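Local coordinates for protein endo-beta-1,2-glucanase (Talaromyces funiculosus, PDB 6IMV) that hydrolyses beta-1,2-glucans internally as a fungal endo-beta-1,2-glucanase and is captured here in complex with sophorose, at residues A[169-174]-A[458-463]; A[271-276]-A[466-471]; A[304-309]-A[313-318]. All blocks are in the same frame, centred on the assembly; numbering follows the deposited sequence. Where two conformers were deposited one is given.

Interaction 1 (A[169-174]-A[458-463]); sequences LLWAVY and ENIYNT
Tyr174 donates its phenol proton to Glu458, with OH 2.8 Å from OE1. The bond joins an interior helix, 163-182, to the turn between helices 448-457 and 461-475. That turn starts with a Schellman motif. The setting is consistent with the alpha/alpha barrel expected for this glucanase family.

The hydroxyl reaches OE1 from above the carboxylate, 64° out of its plane. The carboxylate itself stands almost perpendicular to the phenol ring, and OE1 lies at the ring edge. Ile460 fills the adjoining space with its CD1 methyl. This atom is 3.8 Å from Tyr174 OH and 4.4 Å from Trp171 CH2, near the plane of the indole and at its edge.

In Tyr174 the ring points opposite the backbone N (chi1 -168°), which sends the hydroxyl across to the turn. One turn of helix earlier, Trp171 lays its ring corner on the phenol: CZ3 sits 3.6 Å above the Tyr174 ring plane, over the centre. Lys454 makes a cation-pi contact with Tyr174 and a salt bridge to Glu458 OE2. It therefore serves both partners of the hydrogen bond and probably favours a charged carboxylate. A phenylalanine in place of Tyr174 would probably leave Glu458 OE1 without this donor and take away the oxygen that Ile460 CD1 packs against.

Further out, Met455 touches both Tyr174 and Ile460, while Phe260 and Phe261 of helix 252-261 meet Ile460. The Trp171 indole NE1 bonds to Leu253 O, which fixes the rotation of that ring. The turn is shaped by Asn459, the C-prime residue with positive phi. Two backbone bonds close it: Asn459 N reaches Lys456 O, and Ile460 N reaches Met455 O.

Interaction 2 (A[271-276]-A[466-471]); sequences ALWEYK and ERIEAE
Arg467 bends twice, at chi2 (56°) and chi3 (65°), and this lays its outer chain on one face of Trp273. The guanidinium lies nearly parallel to the indole, with centres 4.3 Å apart, in a cation-pi stack. The two side chains run past each other in opposite directions. Arg467 CD sits 3.5 Å above the centroid of the five-membered ring of Trp273, almost on its normal.

The stack is held from several sides. Glu471 OE2 takes a bond from Arg467 NH2 at 3.0 Å, in the guanidinium plane, and a salt bridge from Arg277. Glu270 pairs with Arg467 NH1. Gln259 OE1 of helix 252-261 accepts from the indole NE1 and fixes the ring's turn. Ile468 CD1 meets the benzo end, 3.8 Å from Trp273 CH2. A water donates to Trp273 O at 2.8 Å and to Glu471 OE1 at 2.9 Å, linking backbone to carboxylate. Lys276 CD approaches the other face of the indole.

The axes of segments 271-276 and 466-471 approach to 12.1 Å and cross at -22°. This is a wide, near-parallel helix pair spanned by an arginine-tryptophan stack, joining helices 266-276 and 461-475.

Interaction 3 (A[304-309]-A[313-318]); sequences HETWKV and PYYDID. With GLC (alpha-D-glucopyranose), chain D.
Lys308 crosses the ring of Tyr314 at about a right angle, its extended chain lying over one face. The two residues belong to a compact loop with two 3-10 turns, between strand 290-296 and helix 318-337. The contact is a CH-pi one: Lys308 CE is 3.9 Å from the centroid of the Tyr314 ring. Lys308 CG comes within 3.6 Å of Tyr314 CE2. With CG between the backbone N and the carbonyl carbon (chi1 70°), the extended chain runs across the phenol.

Beyond the ring the lysine ammonium enters a polar cluster. NZ binds Pro248 O, Tyr472 OH and Glu252 OE1. Tyr314 OH shares that same Glu252 oxygen and also bonds Trp256 NE1. The buried lysine thus has a carboxylate and two further oxygens around it, which would probably favour its charged form.

Val309 meets the second tyrosine obliquely. Its CB lies over the Tyr315 ring, 4.1 Å from the centroid, and both methyls sit over that face, near the phenol end. CG2 approaches Tyr315 OH to 3.5 Å. CG1 touches CE1 of the same ring at 3.7 Å and also packs on Tyr314 CB. Phe324 of helix 318-337 covers Lys308 and Val309. A water donates to Val309 O and accepts from Tyr315 N, joining the two turns by their backbones.

The His304 end of segment 304-309 faces the sugar. The bound alpha-glucose, consistent with one unit of the sophorose, is also held by Asp247 and Glu250. Glu305 CG rests on one face of the His304 imidazole, and Ser302 OG pairs with His304 ND1. This leaves the other ring nitrogen for the ligand: His304 NE2 donates to glucose O4 at 3.0 Å and, weakly, to glucose O3 at 3.3 Å.

How the interactions relate
From the N terminus, interaction 1 opens on helix 163-182 and closes a loop of about 280 residues at the turn before helix 461-475. Interaction 2 opens later, on helix 266-276, and closes on helix 461-475 itself, so the two loops cross. Interaction 3 is a short local closure within 304-318, nested inside both. Helix 461-475 is the common element. Its first turn reaches interaction 3 through Tyr461 OH and Asp316 OD2, a probable hydrogen bond, and its middle through Ile468 and Glu469, which pack on Tyr314 and Ile317. Together they tie that helix to helices 163-182 and 266-276 and to the sugar-facing loop.

Interaction 1 (A[169-174]-A[458-463])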
loop_
_atom_site.group_PDB
_atom_site.type_symbol
_atom_site.label_atom_id
_atom_site.label_comp_id
_atom_site.label_asym_id
_atom_site.label_seq_id
_atom_site.Cartn_x
_atom_site.Cartn_y
_atom_site.Cartn_z
ATOM N N LEU A 169 4.936 -1.592 -7.503
ATOM C CA LEU A 169 4.789 -0.669 -8.622
ATOM C C LEU A 169 4.456 -1.424 -9.916
ATOM O O LEU A 169 3.614 -0.977 -10.703
ATOM C CB LEU A 169 6.078 0.142 -8.778
ATOM C CG LEU A 169 6.135 1.093 -9.976
ATOM C CD1 LEU A 169 4.940 2.033 -10.017
ATOM C CD2 LEU A 169 7.429 1.883 -9.955
ATOM N N LEU A 170 5.128 -2.552 -10.153
ATOM C CA LEU A 170 5.041 -3.228 -11.442
ATOM C C LEU A 170 3.618 -3.737 -11.704
ATOM O O LEU A 170 3.091 -3.550 -12.812
ATOM C CB LEU A 170 6.081 -4.346 -11.499
ATOM C CG LEU A 170 7.507 -3.848 -11.700
ATOM C CD1 LEU A 170 8.518 -4.932 -11.365
ATOM C CD2 LEU A 170 7.693 -3.340 -13.123
ATOM N N TRP A 171 2.979 -4.339 -10.698
ATOM C CA TRP A 171 1.603 -4.841 -10.875
ATOM C C TRP A 171 0.619 -3.664 -10.935
ATOM O O TRP A 171 -0.429 -3.774 -11.566
ATOM C CB TRP A 171 1.237 -5.880 -9.806
ATOM C CG TRP A 171 1.976 -7.170 -9.991
ATOM C CD1 TRP A 171 3.023 -7.625 -9.243
ATOM C CD2 TRP A 171 1.760 -8.159 -11.020
ATOM N NE1 TRP A 171 3.462 -8.826 -9.727
ATOM C CE2 TRP A 171 2.706 -9.181 -10.813
ATOM C CE3 TRP A 171 0.864 -8.280 -12.086
ATOM C CZ2 TRP A 171 2.780 -10.308 -11.626
ATOM C CZ3 TRP A 171 0.939 -9.387 -12.904
ATOM C CH2 TRP A 171 1.878 -10.393 -12.666
ATOM N N ALA A 172 0.958 -2.531 -10.307
ATOM C CA ALA A 172 0.107 -1.339 -10.406
ATOM C C ALA A 172 0.122 -0.815 -11.852
ATOM O O ALA A 172 -0.920 -0.476 -12.413
ATOM C CB ALA A 172 0.539 -0.286 -9.417
ATOM N N VAL A 173 1.313 -0.775 -12.453
ATOM C CA VAL A 173 1.491 -0.331 -13.841
ATOM C C VAL A 173 0.784 -1.308 -14.789
ATOM O O VAL A 173 0.167 -0.890 -15.759
ATOM C CB VAL A 173 2.979 -0.136 -14.189
ATOM C CG1 VAL A 173 3.205 0.009 -15.691
ATOM C CG2 VAL A 173 3.565 1.060 -13.451
ATOM N N TYR A 174 0.893 -2.605 -14.493
ATOM C CA TYR A 174 0.218 -3.684 -15.227
ATOM C C TYR A 174 -1.292 -3.396 -15.273
ATOM O O TYR A 174 -1.906 -3.415 -16.355
ATOM C CB TYR A 174 0.571 -5.013 -14.553
ATOM C CG TYR A 174 0.233 -6.288 -15.284
ATOM C CD1 TYR A 174 1.162 -6.905 -16.109
ATOM C CD2 TYR A 174 -0.967 -6.944 -15.061
ATOM C CE1 TYR A 174 0.891 -8.115 -16.729
ATOM C CE2 TYR A 174 -1.256 -8.157 -15.674
ATOM C CZ TYR A 174 -0.327 -8.741 -16.518
ATOM O OH TYR A 174 -0.607 -9.936 -17.119
ATOM N N GLU A 458 -2.953 -12.889 -21.076
ATOM C CA GLU A 458 -1.552 -13.291 -21.289
ATOM C C GLU A 458 -1.332 -14.734 -20.822
ATOM O O GLU A 458 -0.204 -15.197 -20.770
ATOM C CB GLU A 458 -0.611 -12.298 -20.600
ATOM C CG GLU A 458 -0.636 -10.943 -21.288
ATOM C CD GLU A 458 0.066 -9.772 -20.611
ATOM O OE1 GLU A 458 0.764 -9.988 -19.586
ATOM O OE2 GLU A 458 -0.104 -8.646 -21.114
ATOM N N ASN A 459 -2.425 -15.418 -20.475
ATOM C CA ASN A 459 -2.444 -16.828 -20.139
ATOM C C ASN A 459 -1.475 -17.136 -18.987
ATOM O O ASN A 459 -0.788 -18.157 -19.006
ATOM C CB ASN A 459 -2.149 -17.699 -21.367
ATOM C CG ASN A 459 -2.591 -19.139 -21.180
ATOM O OD1 ASN A 459 -3.525 -19.433 -20.432
ATOM N ND2 ASN A 459 -1.917 -20.059 -21.847
ATOM N N ILE A 460 -1.446 -16.276 -17.962
ATOM C CA ILE A 460 -0.713 -16.593 -16.734
ATOM C C ILE A 460 -1.671 -16.709 -15.531
ATOM O O ILE A 460 -1.245 -17.105 -14.439
ATOM C CB ILE A 460 0.420 -15.577 -16.490
ATOM C CG1 ILE A 460 -0.088 -14.133 -16.403
ATOM C CG2 ILE A 460 1.521 -15.738 -17.543
ATOM C CD1 ILE A 460 0.968 -13.149 -15.938
ATOM N N TYR A 461 -2.956 -16.391 -15.721
ATOM C CA TYR A 461 -3.953 -16.459 -14.640
ATOM C C TYR A 461 -4.060 -17.885 -14.073
ATOM O O TYR A 461 -4.062 -18.078 -12.849
ATOM C CB TYR A 461 -5.316 -15.962 -15.125
ATOM C CG TYR A 461 -6.392 -16.069 -14.076
ATOM C CD1 TYR A 461 -6.557 -15.074 -13.126
ATOM C CD2 TYR A 461 -7.214 -17.184 -14.006
ATOM C CE1 TYR A 461 -7.534 -15.172 -12.144
ATOM C CE2 TYR A 461 -8.191 -17.297 -13.028
ATOM C CZ TYR A 461 -8.347 -16.289 -12.093
ATOM O OH TYR A 461 -9.293 -16.392 -11.121
ATOM N N ASN A 462 -4.146 -18.886 -14.958
ATOM C CA ASN A 462 -4.341 -20.277 -14.528
ATOM C C ASN A 462 -3.144 -20.732 -13.689
ATOM O O ASN A 462 -3.336 -21.422 -12.684
ATOM C CB ASN A 462 -4.596 -21.235 -15.699
ATOM C CG ASN A 462 -5.978 -21.059 -16.289
ATOM O OD1 ASN A 462 -6.838 -20.429 -15.688
ATOM N ND2 ASN A 462 -6.202 -21.601 -17.473
ATOM N N THR A 463 -1.936 -20.332 -14.091
ATOM C CA THR A 463 -0.713 -20.679 -13.362
ATOM C C THR A 463 -0.743 -20.080 -11.952
ATOM O O THR A 463 -0.399 -20.765 -10.975
ATOM C CB THR A 463 0.542 -20.216 -14.109
ATOM O OG1 THR A 463 0.579 -20.905 -15.358
ATOM C CG2 THR A 463 1.818 -20.500 -13.348
#

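Interaction 2 (A[271-276]-A[466-471])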
loop_
_atom_site.group_PDB
_atom_site.type_symbol
_atom_site.label_atom_id
_atom_site.label_comp_id
_atom_site.label_asym_id
_atom_site.label_seq_id
_atom_site.Cartn_x
_atom_site.Cartn_y
_atom_site.Cartn_z
ATOM N N ALA A 271 12.007 -23.668 -6.902
ATOM C CA ALA A 271 12.884 -23.249 -5.794
ATOM C C ALA A 271 12.348 -21.968 -5.121
ATOM O O ALA A 271 12.464 -21.835 -3.911
ATOM C CB ALA A 271 14.309 -23.075 -6.280
ATOM N N LEU A 272 11.762 -21.042 -5.898
ATOM C CA LEU A 272 11.150 -19.830 -5.331
ATOM C C LEU A 272 10.142 -20.219 -4.239
ATOM O O LEU A 272 10.191 -19.703 -3.137
ATOM C CB LEU A 272 10.442 -19.023 -6.428
ATOM C CG LEU A 272 11.333 -18.252 -7.402
ATOM C CD1 LEU A 272 10.475 -17.541 -8.443
ATOM C CD2 LEU A 272 12.220 -17.252 -6.675
ATOM N N TRP A 273 9.233 -21.141 -4.571
ATOM C CA TRP A 273 8.128 -21.487 -3.682
ATOM C C TRP A 273 8.608 -22.392 -2.543
ATOM O O TRP A 273 8.134 -22.272 -1.416
ATOM C CB TRP A 273 6.964 -22.076 -4.477
ATOM C CG TRP A 273 6.357 -21.019 -5.344
ATOM C CD1 TRP A 273 6.535 -20.857 -6.684
ATOM C CD2 TRP A 273 5.517 -19.932 -4.913
ATOM N NE1 TRP A 273 5.854 -19.749 -7.119
ATOM C CE2 TRP A 273 5.217 -19.164 -6.061
ATOM C CE3 TRP A 273 4.959 -19.554 -3.685
ATOM C CZ2 TRP A 273 4.406 -18.034 -6.010
ATOM C CZ3 TRP A 273 4.151 -18.437 -3.634
ATOM C CH2 TRP A 273 3.885 -17.684 -4.784
ATOM N N GLU A 274 9.600 -23.236 -2.830
ATOM C CA GLU A 274 10.170 -24.114 -1.828
ATOM C C GLU A 274 10.854 -23.278 -0.742
ATOM O O GLU A 274 10.656 -23.512 0.438
ATOM C CB GLU A 274 11.164 -25.073 -2.473
ATOM C CG GLU A 274 11.667 -26.136 -1.517
ATOM C CD GLU A 274 12.582 -27.158 -2.168
ATOM O OE1 GLU A 274 12.526 -27.290 -3.415
ATOM O OE2 GLU A 274 13.350 -27.808 -1.428
ATOM N N TYR A 275 11.656 -22.299 -1.164
ATOM C CA TYR A 275 12.414 -21.479 -0.246
ATOM C C TYR A 275 11.470 -20.593 0.581
ATOM O O TYR A 275 11.797 -20.212 1.698
ATOM C CB TYR A 275 13.446 -20.636 -0.997
ATOM C CG TYR A 275 14.406 -19.944 -0.071
ATOM C CD1 TYR A 275 15.368 -20.675 0.610
ATOM C CD2 TYR A 275 14.327 -18.586 0.172
ATOM C CE1 TYR A 275 16.247 -20.068 1.490
ATOM C CE2 TYR A 275 15.204 -17.959 1.038
ATOM C CZ TYR A 275 16.168 -18.704 1.696
ATOM O OH TYR A 275 17.031 -18.107 2.559
ATOM N N LYS A 276 10.306 -20.268 0.007
ATOM C CA LYS A 276 9.296 -19.427 0.646
ATOM C C LYS A 276 8.491 -20.211 1.689
ATOM O O LYS A 276 7.973 -19.614 2.620
ATOM C CB LYS A 276 8.357 -18.833 -0.411
ATOM C CG LYS A 276 8.810 -17.499 -0.993
ATOM C CD LYS A 276 8.041 -17.072 -2.230
ATOM C CE LYS A 276 6.556 -16.906 -1.976
ATOM N NZ LYS A 276 6.276 -15.940 -0.892
ATOM N N GLU A 466 -3.356 -22.041 -9.768
ATOM C CA GLU A 466 -2.861 -23.396 -9.457
ATOM C C GLU A 466 -1.790 -23.346 -8.366
ATOM O O GLU A 466 -1.851 -24.074 -7.383
ATOM C CB GLU A 466 -2.275 -24.048 -10.713
ATOM C CG GLU A 466 -1.606 -25.384 -10.447
ATOM C CD GLU A 466 -1.026 -26.038 -11.684
ATOM O OE1 GLU A 466 -0.136 -25.438 -12.310
ATOM O OE2 GLU A 466 -1.485 -27.129 -12.020
ATOM N N ARG A 467 -0.784 -22.497 -8.582
ATOM C CA ARG A 467 0.340 -22.396 -7.676
ATOM C C ARG A 467 -0.128 -21.900 -6.302
ATOM O O ARG A 467 0.234 -22.462 -5.280
ATOM C CB ARG A 467 1.398 -21.455 -8.265
ATOM C CG ARG A 467 2.527 -21.088 -7.310
ATOM C CD ARG A 467 3.266 -22.282 -6.729
ATOM N NE ARG A 467 3.980 -23.041 -7.743
ATOM C CZ ARG A 467 4.803 -24.046 -7.487
ATOM N NH1 ARG A 467 5.505 -24.590 -8.469
ATOM N NH2 ARG A 467 4.941 -24.491 -6.251
ATOM N N ILE A 468 -0.893 -20.807 -6.273
ATOM C CA ILE A 468 -1.121 -20.118 -4.998
ATOM C C ILE A 468 -2.186 -20.893 -4.200
ATOM O O ILE A 468 -2.093 -20.986 -2.988
ATOM C CB ILE A 468 -1.434 -18.620 -5.209
ATOM C CG1 ILE A 468 -1.086 -17.786 -3.970
ATOM C CG2 ILE A 468 -2.878 -18.403 -5.636
ATOM C CD1 ILE A 468 0.328 -17.975 -3.445
ATOM N N GLU A 469 -3.137 -21.540 -4.895
ATOM C CA GLU A 469 -4.109 -22.403 -4.218
ATOM C C GLU A 469 -3.388 -23.616 -3.623
ATOM O O GLU A 469 -3.662 -23.985 -2.483
ATOM C CB GLU A 469 -5.236 -22.838 -5.149
ATOM C CG GLU A 469 -6.349 -23.571 -4.425
ATOM C CD GLU A 469 -7.643 -23.679 -5.211
ATOM O OE1 GLU A 469 -7.573 -24.044 -6.405
ATOM O OE2 GLU A 469 -8.721 -23.389 -4.630
ATOM N N ALA A 470 -2.425 -24.181 -4.365
ATOM C CA ALA A 470 -1.633 -25.300 -3.874
ATOM C C ALA A 470 -0.908 -24.911 -2.583
ATOM O O ALA A 470 -0.970 -25.651 -1.593
ATOM C CB ALA A 470 -0.664 -25.786 -4.933
ATOM N N GLU A 471 -0.220 -23.756 -2.596
ATOM C CA GLU A 471 0.627 -23.378 -1.480
ATOM C C GLU A 471 -0.251 -23.155 -0.240
ATOM O O GLU A 471 0.072 -23.651 0.844
ATOM C CB GLU A 471 1.487 -22.155 -1.816
ATOM C CG GLU A 471 2.550 -22.411 -2.867
ATOM C CD GLU A 471 3.602 -23.458 -2.519
ATOM O OE1 GLU A 471 3.926 -23.622 -1.315
ATOM O OE2 GLU A 471 4.087 -24.127 -3.447
HETATM O O HOH W 1 5.617 -21.366 -0.452
#

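Interaction 3 (A[304-309]-A[313-318])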
loop_
_atom_site.group_PDB
_atom_site.type_symbol
_atom_site.label_atom_id
_atom_site.label_comp_id
_atom_site.label_asym_id
_atom_site.label_seq_id
_atom_site.Cartn_x
_atom_site.Cartn_y
_atom_site.Cartn_z
ATOM N N HIS A 304 -0.310 -3.489 6.761
ATOM C CA HIS A 304 0.403 -3.224 5.495
ATOM C C HIS A 304 0.889 -4.529 4.856
ATOM O O HIS A 304 1.036 -4.583 3.642
ATOM C CB HIS A 304 1.557 -2.222 5.681
ATOM C CG HIS A 304 2.838 -2.848 6.115
ATOM N ND1 HIS A 304 3.084 -3.204 7.430
ATOM C CD2 HIS A 304 3.942 -3.196 5.422
ATOM C CE1 HIS A 304 4.281 -3.753 7.523
ATOM N NE2 HIS A 304 4.826 -3.754 6.310
ATOM N N GLU A 305 1.114 -5.570 5.674
ATOM C CA GLU A 305 1.652 -6.860 5.204
ATOM C C GLU A 305 0.702 -7.549 4.208
ATOM O O GLU A 305 1.123 -8.465 3.506
ATOM C CB GLU A 305 1.940 -7.786 6.393
ATOM C CG GLU A 305 3.017 -7.261 7.319
ATOM C CD GLU A 305 3.036 -7.892 8.709
ATOM O OE1 GLU A 305 2.480 -8.995 8.878
ATOM O OE2 GLU A 305 3.585 -7.258 9.632
ATOM N N THR A 306 -0.560 -7.094 4.142
ATOM C CA THR A 306 -1.630 -7.691 3.338
ATOM C C THR A 306 -1.750 -7.011 1.959
ATOM O O THR A 306 -2.582 -7.399 1.151
ATOM C CB THR A 306 -2.936 -7.637 4.144
ATOM O OG1 THR A 306 -2.747 -8.442 5.309
ATOM C CG2 THR A 306 -4.149 -8.126 3.388
ATOM N N TRP A 307 -0.870 -6.037 1.686
ATOM C CA TRP A 307 -0.829 -5.189 0.479
ATOM C C TRP A 307 -1.040 -5.976 -0.824
ATOM O O TRP A 307 -1.667 -5.460 -1.747
ATOM C CB TRP A 307 0.520 -4.471 0.454
ATOM C CG TRP A 307 0.692 -3.292 -0.452
ATOM C CD1 TRP A 307 0.626 -3.257 -1.814
ATOM C CD2 TRP A 307 1.136 -1.983 -0.038
ATOM N NE1 TRP A 307 0.949 -2.005 -2.271
ATOM C CE2 TRP A 307 1.287 -1.205 -1.208
ATOM C CE3 TRP A 307 1.431 -1.402 1.203
ATOM C CZ2 TRP A 307 1.691 0.129 -1.167
ATOM C CZ3 TRP A 307 1.839 -0.086 1.242
ATOM C CH2 TRP A 307 1.968 0.668 0.071
ATOM N N LYS A 308 -0.471 -7.183 -0.924
ATOM C CA LYS A 308 -0.445 -7.939 -2.182
ATOM C C LYS A 308 -1.859 -8.181 -2.724
ATOM O O LYS A 308 -2.038 -8.255 -3.933
ATOM C CB LYS A 308 0.299 -9.266 -2.021
ATOM C CG LYS A 308 -0.409 -10.316 -1.175
ATOM C CD LYS A 308 0.485 -11.467 -0.773
ATOM C CE LYS A 308 -0.276 -12.600 -0.120
ATOM N NZ LYS A 308 0.591 -13.777 0.123
ATOM N N VAL A 309 -2.857 -8.301 -1.838
ATOM C CA VAL A 309 -4.215 -8.681 -2.252
ATOM C C VAL A 309 -4.882 -7.522 -3.012
ATOM O O VAL A 309 -5.855 -7.755 -3.717
ATOM C CB VAL A 309 -5.078 -9.150 -1.065
ATOM C CG1 VAL A 309 -4.378 -10.233 -0.266
ATOM C CG2 VAL A 309 -5.507 -7.998 -0.168
ATOM N N PRO A 313 -5.202 -11.155 -7.940
ATOM C CA PRO A 313 -6.481 -11.746 -7.534
ATOM C C PRO A 313 -6.363 -12.954 -6.587
ATOM O O PRO A 313 -6.910 -14.021 -6.863
ATOM C CB PRO A 313 -7.098 -12.138 -8.889
ATOM C CG PRO A 313 -5.910 -12.472 -9.750
ATOM C CD PRO A 313 -4.844 -11.480 -9.333
ATOM N N TYR A 314 -5.706 -12.744 -5.445
ATOM C CA TYR A 314 -5.606 -13.718 -4.379
ATOM C C TYR A 314 -6.997 -14.183 -3.916
ATOM O O TYR A 314 -7.169 -15.346 -3.583
ATOM C CB TYR A 314 -4.831 -13.121 -3.197
ATOM C CG TYR A 314 -3.338 -13.114 -3.394
ATOM C CD1 TYR A 314 -2.576 -14.203 -3.007
ATOM C CD2 TYR A 314 -2.687 -12.034 -3.977
ATOM C CE1 TYR A 314 -1.205 -14.220 -3.187
ATOM C CE2 TYR A 314 -1.313 -12.040 -4.168
ATOM C CZ TYR A 314 -0.570 -13.141 -3.774
ATOM O OH TYR A 314 0.787 -13.185 -3.952
ATOM N N TYR A 315 -7.980 -13.273 -3.885
ATOM C CA TYR A 315 -9.291 -13.583 -3.299
ATOM C C TYR A 315 -10.206 -14.311 -4.293
ATOM O O TYR A 315 -11.333 -14.641 -3.921
ATOM C CB TYR A 315 -9.940 -12.321 -2.727
ATOM C CG TYR A 315 -9.244 -11.752 -1.517
ATOM C CD1 TYR A 315 -8.249 -12.461 -0.852
ATOM C CD2 TYR A 315 -9.577 -10.495 -1.028
ATOM C CE1 TYR A 315 -7.594 -11.926 0.246
ATOM C CE2 TYR A 315 -8.947 -9.959 0.081
ATOM C CZ TYR A 315 -7.954 -10.679 0.726
ATOM O OH TYR A 315 -7.317 -10.167 1.821
ATOM N N ASP A 316 -9.716 -14.600 -5.512
ATOM C CA ASP A 316 -10.361 -15.556 -6.425
ATOM C C ASP A 316 -10.223 -16.984 -5.884
ATOM O O ASP A 316 -10.953 -17.857 -6.303
ATOM C CB ASP A 316 -9.783 -15.498 -7.845
ATOM C CG ASP A 316 -10.168 -14.265 -8.643
ATOM O OD1 ASP A 316 -10.809 -13.399 -8.069
ATOM O OD2 ASP A 316 -9.817 -14.189 -9.837
ATOM N N ILE A 317 -9.255 -17.230 -4.990
ATOM C CA ILE A 317 -9.039 -18.551 -4.394
ATOM C C ILE A 317 -9.739 -18.566 -3.027
ATOM O O ILE A 317 -9.395 -17.776 -2.146
ATOM C CB ILE A 317 -7.534 -18.877 -4.280
ATOM C CG1 ILE A 317 -6.839 -18.916 -5.649
ATOM C CG2 ILE A 317 -7.320 -20.182 -3.529
ATOM C CD1 ILE A 317 -6.455 -17.559 -6.204
ATOM N N ASP A 318 -10.703 -19.481 -2.859
ATOM C CA ASP A 318 -11.602 -19.460 -1.709
ATOM C C ASP A 318 -10.825 -19.733 -0.411
ATOM O O ASP A 318 -11.087 -19.085 0.582
ATOM C CB ASP A 318 -12.770 -20.438 -1.858
ATOM C CG ASP A 318 -13.859 -20.232 -0.812
ATOM O OD1 ASP A 318 -14.244 -19.070 -0.586
ATOM O OD2 ASP A 318 -14.289 -21.233 -0.208
HETATM C C1 GLC D . 10.568 -5.511 5.679
HETATM C C2 GLC D . 9.713 -4.715 4.719
HETATM C C3 GLC D . 8.255 -4.750 5.138
HETATM C C4 GLC D . 7.778 -6.190 5.191
HETATM C C5 GLC D . 8.673 -6.974 6.152
HETATM C C6 GLC D . 8.337 -8.463 6.136
HETATM O O1 GLC D . 10.533 -4.796 6.932
HETATM O O2 GLC D . 10.170 -3.355 4.753
HETATM O O3 GLC D . 7.430 -4.020 4.230
HETATM O O4 GLC D . 6.397 -6.230 5.573
HETATM O O5 GLC D . 10.052 -6.831 5.790
HETATM O O6 GLC D . 8.551 -9.019 4.836
HETATM O O HOH W 2 -7.514 -10.364 -4.422
#